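Local coordinates for 6-phosphogluconolactonase (Leishmania braziliensis, PDB 3CSS), which probably hydrolyses 6-phosphogluconolactone to 6-phosphogluconate, the second step of the oxidative pentose phosphate pathway, at residues L41-G46 with R51-L56; E55-D60 with L96-S101. One frame throughout, in Å; residues are numbered along the deposited sequence. Where two conformers were deposited one is given.

How the contacts relate
Both contacts use helix 50-59, and they lie about 10 Å apart, centre to centre, on the same side of the chain's centre. Contact 1 comes first along the chain: it joins strand 39-43, an inner parallel strand of the mixed sheet, and the loop after it to the first turns of the helix that follows. Contact 2 starts where that leaves off, sharing E55 and L56, and ties the last turn of the helix to the loop that follows helix 87-96. L43 and L96 pack against each other where the two meet. Together they fix one helix to the sheet beneath it at its start and to a neighbouring helix's end near the surface.

Contact 1. Residues L41-G46 with R51-L56; sequences LALSGG and RLYEEL
Y53 makes the contact with S44 and L43: its ring crosses from the helix to the strand end, and its hydroxyl donates a hydrogen bond to the carbonyl oxygen of S44, with Y53 OH and S44 O 2.7 Å apart. The acceptor lies at the ring edge, in its plane, and the C=O...donor angle is 120°, with the hydroxyl tilted 21° from the carbonyl plane. The backbone N of S44 is also close, at 2.8 Å from Y53 OH, so the phenol oxygen is set against the backbone just where the strand gives way to loop. With CG anti to the carbonyl carbon (chi1 -56°), Y53 extends beside L43, whose CD2 methyl comes obliquely to the ring, L43 CD2 lying 3.6 Å from Y53 CE1. L43 CB also approaches the hydroxyl, at 3.4 Å from Y53 OH. One turn on, L56 points at the strand, where L56 CD1 stands 5.0 Å from L41 CD2. This is a helix packing on a parallel strand within a Rossmann-like alpha/beta fold: strand 39-43 runs between strands 158-162 and 69-77, L52 packs on L160 of the former, and Y53 is further enclosed by L160 and by M90 and A94 of helix 87-96.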
loop_
_atom_site.group_PDB
_atom_site.type_symbol
_atom_site.label_atom_id
_atom_site.label_comp_id
_atom_site.label_asym_id
_atom_site.label_seq_id
_atom_site.Cartn_x
_atom_site.Cartn_y
_atom_site.Cartn_z
ATOM N N LEU A 41 -4.578 8.488 -3.335
ATOM C CA LEU A 41 -3.936 7.892 -2.148
ATOM C C LEU A 41 -4.243 6.398 -2.119
ATOM O O LEU A 41 -5.412 6.025 -2.113
ATOM C CB LEU A 41 -4.462 8.568 -0.867
ATOM C CG LEU A 41 -3.964 8.073 0.508
ATOM C CD1 LEU A 41 -2.461 8.193 0.613
ATOM C CD2 LEU A 41 -4.681 8.816 1.670
ATOM N N ALA A 42 -3.204 5.563 -2.082
ATOM C CA ALA A 42 -3.375 4.128 -1.898
ATOM C C ALA A 42 -3.150 3.796 -0.431
ATOM O O ALA A 42 -2.042 3.999 0.123
ATOM C CB ALA A 42 -2.396 3.336 -2.769
ATOM N N LEU A 43 -4.197 3.279 0.186
ATOM C CA LEU A 43 -4.207 2.936 1.590
ATOM C C LEU A 43 -3.516 1.634 1.841
ATOM O O LEU A 43 -3.619 0.694 1.028
ATOM C CB LEU A 43 -5.655 2.813 2.068
ATOM C CG LEU A 43 -6.498 4.067 1.965
ATOM C CD1 LEU A 43 -7.911 3.733 2.372
ATOM C CD2 LEU A 43 -5.898 5.209 2.787
ATOM N N SER A 44 -2.758 1.575 2.942
ATOM C CA SER A 44 -2.207 0.320 3.444
ATOM C C SER A 44 -3.118 -0.293 4.492
ATOM O O SER A 44 -4.046 0.329 4.994
ATOM C CB SER A 44 -0.825 0.525 4.035
ATOM O OG SER A 44 -0.913 1.517 5.031
ATOM N N GLY A 45 -2.836 -1.539 4.819
ATOM C CA GLY A 45 -3.661 -2.272 5.728
ATOM C C GLY A 45 -2.896 -2.781 6.918
ATOM O O GLY A 45 -1.912 -2.183 7.364
ATOM N N GLY A 46 -3.336 -3.932 7.418
ATOM C CA GLY A 46 -2.827 -4.399 8.694
ATOM C C GLY A 46 -3.361 -3.425 9.724
ATOM O O GLY A 46 -4.464 -2.897 9.533
ATOM N N ARG A 51 -4.231 4.189 13.084
ATOM C CA ARG A 51 -4.235 5.437 13.826
ATOM C C ARG A 51 -4.101 6.658 12.910
ATOM O O ARG A 51 -4.781 7.647 13.157
ATOM C CB ARG A 51 -3.235 5.417 14.961
ATOM C CG ARG A 51 -3.727 4.531 16.067
ATOM C CD ARG A 51 -2.586 4.013 16.851
ATOM N NE ARG A 51 -1.791 5.124 17.343
ATOM C CZ ARG A 51 -0.966 5.026 18.370
ATOM N NH1 ARG A 51 -0.835 3.860 18.980
ATOM N NH2 ARG A 51 -0.285 6.083 18.770
ATOM N N LEU A 52 -3.327 6.560 11.828
ATOM C CA LEU A 52 -3.294 7.615 10.815
ATOM C C LEU A 52 -4.692 7.921 10.279
ATOM O O LEU A 52 -5.109 9.084 10.204
ATOM C CB LEU A 52 -2.383 7.216 9.663
ATOM C CG LEU A 52 -2.400 8.094 8.417
ATOM C CD1 LEU A 52 -1.958 9.530 8.730
ATOM C CD2 LEU A 52 -1.523 7.458 7.333
ATOM N N TYR A 53 -5.410 6.879 9.893
ATOM C CA TYR A 53 -6.750 7.033 9.360
ATOM C C TYR A 53 -7.693 7.717 10.363
ATOM O O TYR A 53 -8.467 8.606 9.989
ATOM C CB TYR A 53 -7.302 5.696 8.868
ATOM C CG TYR A 53 -6.425 4.995 7.841
ATOM C CD1 TYR A 53 -5.457 5.696 7.085
ATOM C CD2 TYR A 53 -6.569 3.641 7.609
ATOM C CE1 TYR A 53 -4.660 5.052 6.165
ATOM C CE2 TYR A 53 -5.759 2.981 6.669
ATOM C CZ TYR A 53 -4.805 3.685 5.962
ATOM O OH TYR A 53 -3.990 3.036 5.046
ATOM N N GLU A 54 -7.599 7.321 11.628
ATOM C CA GLU A 54 -8.393 7.931 12.686
ATOM C C GLU A 54 -8.074 9.419 12.811
ATOM O O GLU A 54 -8.972 10.254 12.986
ATOM C CB GLU A 54 -8.160 7.186 14.007
ATOM C CG GLU A 54 -8.724 5.770 13.992
ATOM C CD GLU A 54 -8.467 5.015 15.260
ATOM O OE1 GLU A 54 -7.790 5.565 16.150
ATOM O OE2 GLU A 54 -8.960 3.879 15.367
ATOM N N GLU A 55 -6.792 9.748 12.719
ATOM C CA GLU A 55 -6.363 11.140 12.822
ATOM C C GLU A 55 -6.865 11.958 11.630
ATOM O O GLU A 55 -7.351 13.070 11.804
ATOM C CB GLU A 55 -4.850 11.250 12.946
ATOM C CG GLU A 55 -4.377 12.669 13.212
ATOM C CD GLU A 55 -3.006 12.701 13.794
ATOM O OE1 GLU A 55 -2.443 11.603 14.023
ATOM O OE2 GLU A 55 -2.496 13.817 14.033
ATOM N N LEU A 56 -6.759 11.415 10.418
ATOM C CA LEU A 56 -7.362 12.069 9.249
ATOM C C LEU A 56 -8.870 12.291 9.431
ATOM O O LEU A 56 -9.421 13.340 9.061
ATOM C CB LEU A 56 -7.131 11.233 7.995
ATOM C CG LEU A 56 -5.684 11.143 7.508
ATOM C CD1 LEU A 56 -5.577 10.058 6.408
ATOM C CD2 LEU A 56 -5.155 12.507 7.002
#

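Contact 2. Residues E55-D60 with L96-S101; sequences ELHEKD and LRDVPS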
loop_
_atom_site.group_PDB
_atom_site.type_symbol
_atom_site.label_atom_id
_atom_site.label_comp_id
_atom_site.label_asym_id
_atom_site.label_seq_id
_atom_site.Cartn_x
_atom_site.Cartn_y
_atom_site.Cartn_z
ATOM N N GLU A 55 -6.792 9.748 12.719
ATOM C CA GLU A 55 -6.363 11.140 12.822
ATOM C C GLU A 55 -6.865 11.958 11.630
ATOM O O GLU A 55 -7.351 13.070 11.804
ATOM C CB GLU A 55 -4.850 11.250 12.946
ATOM C CG GLU A 55 -4.377 12.669 13.212
ATOM C CD GLU A 55 -3.006 12.701 13.794
ATOM O OE1 GLU A 55 -2.443 11.603 14.023
ATOM O OE2 GLU A 55 -2.496 13.817 14.033
ATOM N N LEU A 56 -6.759 11.415 10.418
ATOM C CA LEU A 56 -7.362 12.069 9.249
ATOM C C LEU A 56 -8.870 12.291 9.431
ATOM O O LEU A 56 -9.421 13.340 9.061
ATOM C CB LEU A 56 -7.131 11.233 7.995
ATOM C CG LEU A 56 -5.684 11.143 7.508
ATOM C CD1 LEU A 56 -5.577 10.058 6.408
ATOM C CD2 LEU A 56 -5.155 12.507 7.002
ATOM N N HIS A 57 -9.547 11.307 10.007
ATOM C CA HIS A 57 -10.988 11.436 10.244
ATOM C C HIS A 57 -11.333 12.591 11.202
ATOM O O HIS A 57 -12.318 13.320 10.993
ATOM C CB HIS A 57 -11.567 10.140 10.781
ATOM C CG HIS A 57 -13.053 10.176 10.937
ATOM N ND1 HIS A 57 -13.659 10.666 12.071
ATOM C CD2 HIS A 57 -14.051 9.831 10.091
ATOM C CE1 HIS A 57 -14.974 10.589 11.928
ATOM N NE2 HIS A 57 -15.236 10.078 10.735
ATOM N N GLU A 58 -10.524 12.740 12.250
ATOM C CA GLU A 58 -10.763 13.767 13.253
ATOM C C GLU A 58 -10.370 15.165 12.804
ATOM O O GLU A 58 -11.044 16.130 13.164
ATOM C CB GLU A 58 -10.030 13.410 14.543
ATOM C CG GLU A 58 -10.540 12.137 15.177
ATOM C CD GLU A 58 -12.064 12.141 15.315
ATOM O OE1 GLU A 58 -12.586 13.073 15.980
ATOM O OE2 GLU A 58 -12.728 11.227 14.756
ATOM N N LYS A 59 -9.305 15.276 12.014
ATOM C CA LYS A 59 -8.695 16.573 11.713
ATOM C C LYS A 59 -8.976 17.101 10.304
ATOM O O LYS A 59 -9.045 18.315 10.104
ATOM C CB LYS A 59 -7.181 16.502 11.911
ATOM C CG LYS A 59 -6.707 16.062 13.298
ATOM C CD LYS A 59 -7.161 17.003 14.396
ATOM C CE LYS A 59 -6.537 16.641 15.738
ATOM N NZ LYS A 59 -7.154 17.376 16.873
ATOM N N ASP A 60 -9.124 16.208 9.326
ATOM C CA ASP A 60 -9.104 16.604 7.919
ATOM C C ASP A 60 -10.342 16.185 7.137
ATOM O O ASP A 60 -10.324 16.175 5.892
ATOM C CB ASP A 60 -7.866 16.000 7.262
ATOM C CG ASP A 60 -6.593 16.322 8.017
ATOM O OD1 ASP A 60 -6.316 17.516 8.261
ATOM O OD2 ASP A 60 -5.862 15.377 8.370
ATOM N N LEU A 96 -13.302 5.856 6.261
ATOM C CA LEU A 96 -14.054 5.918 5.007
ATOM C C LEU A 96 -15.559 5.929 5.213
ATOM O O LEU A 96 -16.318 6.294 4.310
ATOM C CB LEU A 96 -13.641 4.778 4.044
ATOM C CG LEU A 96 -12.163 4.699 3.665
ATOM C CD1 LEU A 96 -11.923 3.565 2.684
ATOM C CD2 LEU A 96 -11.694 6.018 3.038
ATOM N N ARG A 97 -16.004 5.563 6.413
ATOM C CA ARG A 97 -17.428 5.667 6.743
ATOM C C ARG A 97 -17.979 7.083 6.482
ATOM O O ARG A 97 -19.163 7.235 6.150
ATOM C CB ARG A 97 -17.673 5.228 8.194
ATOM C CG ARG A 97 -16.932 6.042 9.246
ATOM C CD ARG A 97 -16.959 5.365 10.598
ATOM N NE ARG A 97 -16.180 6.095 11.603
ATOM C CZ ARG A 97 -16.653 7.060 12.390
ATOM N NH1 ARG A 97 -17.907 7.461 12.295
ATOM N NH2 ARG A 97 -15.846 7.649 13.268
ATOM N N ASP A 98 -17.139 8.110 6.617
ATOM C CA ASP A 98 -17.575 9.502 6.436
ATOM C C ASP A 98 -16.946 10.192 5.219
ATOM O O ASP A 98 -17.025 11.418 5.089
ATOM C CB ASP A 98 -17.316 10.298 7.719
ATOM C CG ASP A 98 -18.187 9.829 8.877
ATOM O OD1 ASP A 98 -19.401 9.569 8.664
ATOM O OD2 ASP A 98 -17.676 9.725 10.013
ATOM N N VAL A 99 -16.359 9.394 4.324
ATOM C CA VAL A 99 -15.828 9.867 3.044
ATOM C C VAL A 99 -16.856 9.522 1.962
ATOM O O VAL A 99 -17.431 8.425 1.973
ATOM C CB VAL A 99 -14.446 9.215 2.702
ATOM C CG1 VAL A 99 -13.984 9.610 1.303
ATOM C CG2 VAL A 99 -13.378 9.609 3.736
ATOM N N PRO A 100 -17.112 10.459 1.031
ATOM C CA PRO A 100 -18.075 10.176 -0.036
ATOM C C PRO A 100 -17.695 8.939 -0.841
ATOM O O PRO A 100 -16.519 8.756 -1.176
ATOM C CB PRO A 100 -18.037 11.446 -0.898
ATOM C CG PRO A 100 -17.495 12.511 -0.001
ATOM C CD PRO A 100 -16.516 11.799 0.893
ATOM N N SER A 101 -18.685 8.090 -1.128
ATOM C CA SER A 101 -18.452 6.826 -1.839
ATOM C C SER A 101 -17.801 7.072 -3.185
ATOM O O SER A 101 -16.999 6.259 -3.638
ATOM C CB SER A 101 -19.762 6.058 -2.057
ATOM O OG SER A 101 -20.402 5.760 -0.826
#
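H57 and D98 meet through one short, nearly straight hydrogen bond: H57 NE2 donates to D98 OD2 at 2.6 Å, with an angle of 170° at the hydrogen. The oxygen lies in the imidazole plane and offers its anti lone pair, while the carboxylate is turned obliquely to the ring. CG of H57 lies anti to the backbone N (chi1 -175°), which carries the ring off the helix toward the turn formed by L96 to V99. The other ring nitrogen is used within the helix, where H57 ND1 donates to E58 OE2 at 2.9 Å; that oxygen is met from above its carboxylate plane.

Over one face of the imidazole lies the guanidinium of R97, nearly flat on the ring, a guanidinium-imidazole stack with centres 4.2 Å apart and planes at 27°. R97 NH2 makes the nearest approach, 3.3 Å from H57 CE1. The R97 chain is extended from CG to NE, and NE donates to the backbone oxygen of K93, which holds the group by its stem. R97 NH1 also comes within 3.2 Å of D98 OD2, but that oxygen sits well out of the guanidinium plane, so the attraction is of charges alone.

The close fit is confined to these groups. R97 and E58 are exposed, and the opposite charges at R97 NH2 and E58 OE2 stand 5.0 Å apart without touching, so any attraction is only long-range. Inward, L96 and V99 turn to F71 and V104.

With carboxylates as partners of both ring nitrogens, the geometry is consistent with hydrogens on both, that is with an imidazolium, and two flanking acids would be expected to favour that cation. The stacked arginine would work against it, though D98 probably offsets part of both charges.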